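Local coordinates for DUF4393 domain-containing protein (Alcanivorax borkumensis, PDB 3H35) that is of unknown function but carries an Abi-alpha (abortive infection) family domain with helices packed around a four-stranded antiparallel sheet, at residues 69-74 with 92-97; 75-80 with 158-163. All coordinates share one frame; numbering follows the deposited sequence.

Contact 1 of 2, residues 69-74 with 92-97; sequences SAFALL and SNAGRA
S92 and A94 meet A72 and F71 where an ST turn leads from the end of strand 87-91 into the short helix 94-98, beside F71 and A72 of the neighbouring strand 71-77. The buried S92 hydroxyl works in both directions. Its OG stands anti to the backbone N (chi1 178°), donates to A72 O at 2.6 Å and meets that oxygen nearly along the C=O axis, at 171°. The same OG accepts from A94 N at 3.0 Å, the bond that closes the ST turn; through the two bonds of this one oxygen the start of the helix is tied to A72 of the strand. N93 works through its side chain: OD1 accepts from a water that lies 2.7 Å away and in turn accepts from A72 N, while ND2 is held by D131 of helix 129-137. A72 N and A72 O are thus both engaged from the turn, the oxygen directly and the nitrogen through water. The apolar half of the contact belongs to F71, whose chi1 of -65° puts CG 3.4 Å from A94 CB. That methyl sits over one face of the ring in a CH-pi contact, 3.8 Å from the centroid, and A97 CB approaches F71 CE1 obliquely at 4.1 Å.

Contact 2 of 2, residues 75-80 with 158-163; sequences TLYSGS and RRETLR
T75 and R158 form an antiparallel hydrogen-bonded pair, T75 N giving to R158 O and R158 N to T75 O at 2.8 Å, while the N-to-C directions of the short segments are 135° apart, well short of exactly antiparallel. Beyond this pair the link between the two segments passes to side chains, and E160 gathers most of them. Its CG lies beside its own backbone N (chi1 -62°), and the extended chain beyond carries CD toward strand 71-77. The two carboxylate oxygens meet different hydroxyls. T75 OG1 donates to E160 OE1 in a very short bond of 2.5 Å, a length that is doubtful in detail; the two side chains cross obliquely. Y77 comes tip to tip with the glutamate, its ring plane turned 84° from the carboxylate, and OH donates to E160 OE2 at 2.7 Å from the syn side. On the anti side the same OE2 takes R158 NH2 in a salt bridge of 2.7 Å, with the oxygen almost exactly in the guanidinium plane. R158 also lays its aliphatic base against the tyrosine, CB coming within 3.7 Å of Y77 CE2. Other charges extend the group: R90 of strand 87-91 reaches both E160 OE1 and T75 OG1, and D123 of strand 119-123 takes R158 NH1. With two arginines near it, the buried carboxylate is probably kept ionised. The arrangement is a polar and charged network across one face of an antiparallel sheet, in which the central strands 71-77 and 156-164 are bridged by side chains and joined to both outer strands.

Overall arrangement
Both contacts use strand 71-77, contact 1 in its first half and contact 2 near its end, with centres about 13 Å apart. Strand 156-164 joins them directly, for its E160 and L162 backbone N atoms probably bond to L73 O and F71 O. Both contacts are partly buried, but contact 1 lies nearer the centre of the chain, about 9 Å against 12 Å, and no other chain of the assembly touches it, whereas Y77 of contact 2 packs on E86 of a second subunit. Their chemistry differs with the elements they join. A sheet strand meets the entry to a short helix in contact 1, through a hydroxyl, a water and an aromatic face; contact 2 pairs two central strands and adds two hydroxyls and a salt-bridged carboxylate beside the backbone bonds.

Contact 1 of 2, residues 69-74 with 92-97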
# COMPACT_ATOMS: atom_id res chain seq x y z
N SER A 69 2.91 5.14 -22.72
CA SER A 69 4.36 5.09 -22.71
C SER A 69 4.92 4.28 -21.55
O SER A 69 4.39 4.33 -20.44
CB SER A 69 4.92 6.50 -22.65
OG SER A 69 4.45 7.27 -23.73
N ALA A 70 5.97 3.51 -21.83
CA ALA A 70 6.59 2.61 -20.88
C ALA A 70 7.99 3.14 -20.54
O ALA A 70 8.70 3.62 -21.44
CB ALA A 70 6.64 1.18 -21.46
N PHE A 71 8.37 3.10 -19.26
CA PHE A 71 9.70 3.55 -18.86
C PHE A 71 10.49 2.48 -18.13
O PHE A 71 9.90 1.52 -17.64
CB PHE A 71 9.60 4.83 -18.01
CG PHE A 71 9.04 6.00 -18.77
CD1 PHE A 71 9.88 6.81 -19.52
CD2 PHE A 71 7.67 6.26 -18.77
CE1 PHE A 71 9.36 7.90 -20.25
CE2 PHE A 71 7.14 7.33 -19.51
CZ PHE A 71 7.99 8.15 -20.25
N ALA A 72 11.81 2.63 -18.09
CA ALA A 72 12.67 1.72 -17.36
C ALA A 72 12.40 1.85 -15.86
O ALA A 72 12.23 2.95 -15.32
CB ALA A 72 14.16 1.98 -17.66
N LEU A 73 12.34 0.71 -15.20
CA LEU A 73 12.12 0.63 -13.78
C LEU A 73 13.11 -0.32 -13.17
O LEU A 73 13.29 -1.43 -13.64
CB LEU A 73 10.69 0.08 -13.53
CG LEU A 73 10.13 0.11 -12.11
CD1 LEU A 73 10.07 1.57 -11.60
CD2 LEU A 73 8.75 -0.55 -12.09
N LEU A 74 13.80 0.12 -12.15
CA LEU A 74 14.63 -0.79 -11.36
C LEU A 74 13.90 -1.05 -10.07
O LEU A 74 13.45 -0.12 -9.40
CB LEU A 74 16.01 -0.18 -11.04
CG LEU A 74 16.96 0.22 -12.18
CD1 LEU A 74 18.27 0.76 -11.54
CD2 LEU A 74 17.20 -0.96 -13.11
N SER A 92 13.46 5.07 -11.31
CA SER A 92 13.27 5.19 -12.75
C SER A 92 13.88 6.49 -13.17
O SER A 92 14.07 7.37 -12.33
CB SER A 92 11.79 5.17 -13.11
OG SER A 92 11.59 5.34 -14.50
N ASN A 93 14.19 6.61 -14.46
CA ASN A 93 14.57 7.90 -15.05
C ASN A 93 13.41 8.57 -15.79
O ASN A 93 13.62 9.58 -16.45
CB ASN A 93 15.83 7.77 -15.94
CG ASN A 93 15.64 6.85 -17.12
OD1 ASN A 93 14.74 6.00 -17.12
ND2 ASN A 93 16.49 6.99 -18.14
N ALA A 94 12.20 8.04 -15.65
CA ALA A 94 11.00 8.60 -16.30
C ALA A 94 10.80 10.07 -15.89
O ALA A 94 10.22 10.83 -16.62
CB ALA A 94 9.76 7.78 -15.95
N GLY A 95 11.27 10.46 -14.70
CA GLY A 95 11.19 11.85 -14.26
C GLY A 95 11.79 12.85 -15.22
O GLY A 95 11.27 13.96 -15.37
N ARG A 96 12.85 12.44 -15.92
CA ARG A 96 13.55 13.32 -16.82
C ARG A 96 12.64 13.68 -17.98
O ARG A 96 12.40 14.85 -18.22
CB ARG A 96 14.85 12.68 -17.34
CG ARG A 96 15.79 12.06 -16.26
CD ARG A 96 16.31 13.09 -15.29
NE ARG A 96 17.35 12.55 -14.41
CZ ARG A 96 17.98 13.25 -13.46
NH1 ARG A 96 18.91 12.66 -12.71
NH2 ARG A 96 17.68 14.53 -13.25
N ALA A 97 12.08 12.70 -18.68
CA ALA A 97 11.21 13.01 -19.79
C ALA A 97 9.94 13.65 -19.29
O ALA A 97 9.34 14.44 -20.00
CB ALA A 97 10.86 11.75 -20.58
O HOH W 1 13.03 5.09 -19.02

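Contact 2 of 2, residues 75-80 with 158-163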
# COMPACT_ATOMS: atom_id res chain seq x y z
N THR A 75 13.74 -2.32 -9.74
CA THR A 75 13.08 -2.69 -8.51
C THR A 75 14.07 -3.45 -7.63
O THR A 75 14.73 -4.38 -8.08
CB THR A 75 11.84 -3.55 -8.84
OG1 THR A 75 10.95 -2.82 -9.72
CG2 THR A 75 11.15 -3.96 -7.58
N LEU A 76 14.18 -3.03 -6.38
CA LEU A 76 14.96 -3.72 -5.39
C LEU A 76 14.04 -4.61 -4.61
O LEU A 76 13.06 -4.16 -3.99
CB LEU A 76 15.69 -2.75 -4.47
CG LEU A 76 16.75 -1.88 -5.14
CD1 LEU A 76 17.35 -0.87 -4.11
CD2 LEU A 76 17.85 -2.73 -5.80
N TYR A 77 14.37 -5.90 -4.69
CA TYR A 77 13.68 -6.97 -4.01
C TYR A 77 14.51 -7.49 -2.86
O TYR A 77 15.72 -7.66 -2.98
CB TYR A 77 13.48 -8.14 -4.96
CG TYR A 77 12.37 -7.94 -5.93
CD1 TYR A 77 11.08 -8.31 -5.61
CD2 TYR A 77 12.60 -7.38 -7.16
CE1 TYR A 77 10.01 -8.13 -6.54
CE2 TYR A 77 11.56 -7.20 -8.09
CZ TYR A 77 10.28 -7.57 -7.76
OH TYR A 77 9.28 -7.37 -8.67
N SER A 78 13.81 -7.88 -1.80
CA SER A 78 14.45 -8.27 -0.57
C SER A 78 15.28 -9.52 -0.71
O SER A 78 16.24 -9.69 0.01
CB SER A 78 13.40 -8.50 0.51
OG SER A 78 12.51 -9.53 0.14
N GLY A 79 14.91 -10.38 -1.65
CA GLY A 79 15.63 -11.61 -1.88
C GLY A 79 16.32 -11.61 -3.24
O GLY A 79 16.19 -10.65 -4.02
N SER A 80 17.00 -12.71 -3.52
CA SER A 80 17.72 -12.92 -4.77
C SER A 80 16.77 -13.28 -5.89
O SER A 80 15.60 -13.56 -5.67
CB SER A 80 18.71 -14.08 -4.64
OG SER A 80 18.05 -15.30 -5.03
N ARG A 158 16.02 -5.91 -10.02
CA ARG A 158 15.34 -6.48 -11.15
C ARG A 158 14.92 -5.38 -12.08
O ARG A 158 14.29 -4.41 -11.66
CB ARG A 158 14.12 -7.28 -10.72
CG ARG A 158 13.51 -8.03 -11.86
CD ARG A 158 12.45 -9.03 -11.37
NE ARG A 158 11.97 -9.91 -12.44
CZ ARG A 158 10.83 -9.75 -13.12
NH1 ARG A 158 10.48 -10.62 -14.06
NH2 ARG A 158 10.02 -8.74 -12.86
N ARG A 159 15.28 -5.55 -13.35
CA ARG A 159 14.89 -4.64 -14.39
C ARG A 159 13.45 -4.92 -14.82
O ARG A 159 13.10 -6.01 -15.23
CB ARG A 159 15.83 -4.73 -15.59
CG ARG A 159 17.25 -4.24 -15.31
CD ARG A 159 18.14 -4.62 -16.47
NE ARG A 159 19.42 -3.93 -16.44
CZ ARG A 159 20.30 -3.97 -17.42
NH1 ARG A 159 20.05 -4.67 -18.53
NH2 ARG A 159 21.42 -3.29 -17.31
N GLU A 160 12.63 -3.89 -14.71
CA GLU A 160 11.22 -3.99 -15.02
C GLU A 160 10.80 -2.78 -15.89
O GLU A 160 11.61 -1.93 -16.27
CB GLU A 160 10.44 -4.09 -13.71
CG GLU A 160 10.81 -5.34 -12.88
CD GLU A 160 10.02 -5.49 -11.59
OE1 GLU A 160 9.58 -4.47 -11.00
OE2 GLU A 160 9.84 -6.64 -11.16
N THR A 161 9.51 -2.74 -16.21
CA THR A 161 8.95 -1.70 -17.03
C THR A 161 7.77 -1.02 -16.33
O THR A 161 6.86 -1.70 -15.85
CB THR A 161 8.51 -2.29 -18.36
OG1 THR A 161 9.63 -2.99 -18.95
CG2 THR A 161 8.02 -1.17 -19.29
N LEU A 162 7.79 0.30 -16.25
CA LEU A 162 6.76 1.08 -15.57
C LEU A 162 5.71 1.44 -16.56
O LEU A 162 6.04 1.94 -17.62
CB LEU A 162 7.35 2.36 -14.99
CG LEU A 162 6.45 3.36 -14.27
CD1 LEU A 162 5.91 2.72 -12.96
CD2 LEU A 162 7.25 4.67 -14.01
N ARG A 163 4.44 1.20 -16.22
CA ARG A 163 3.30 1.62 -17.03
C ARG A 163 2.15 2.08 -16.16
O ARG A 163 2.07 1.70 -15.02
CB ARG A 163 2.73 0.46 -17.82
CG ARG A 163 3.70 -0.23 -18.67
CD ARG A 163 3.07 -1.54 -19.11
NE ARG A 163 4.14 -2.32 -19.66
CZ ARG A 163 4.63 -2.15 -20.87
NH1 ARG A 163 4.11 -1.26 -21.70
NH2 ARG A 163 5.64 -2.89 -21.25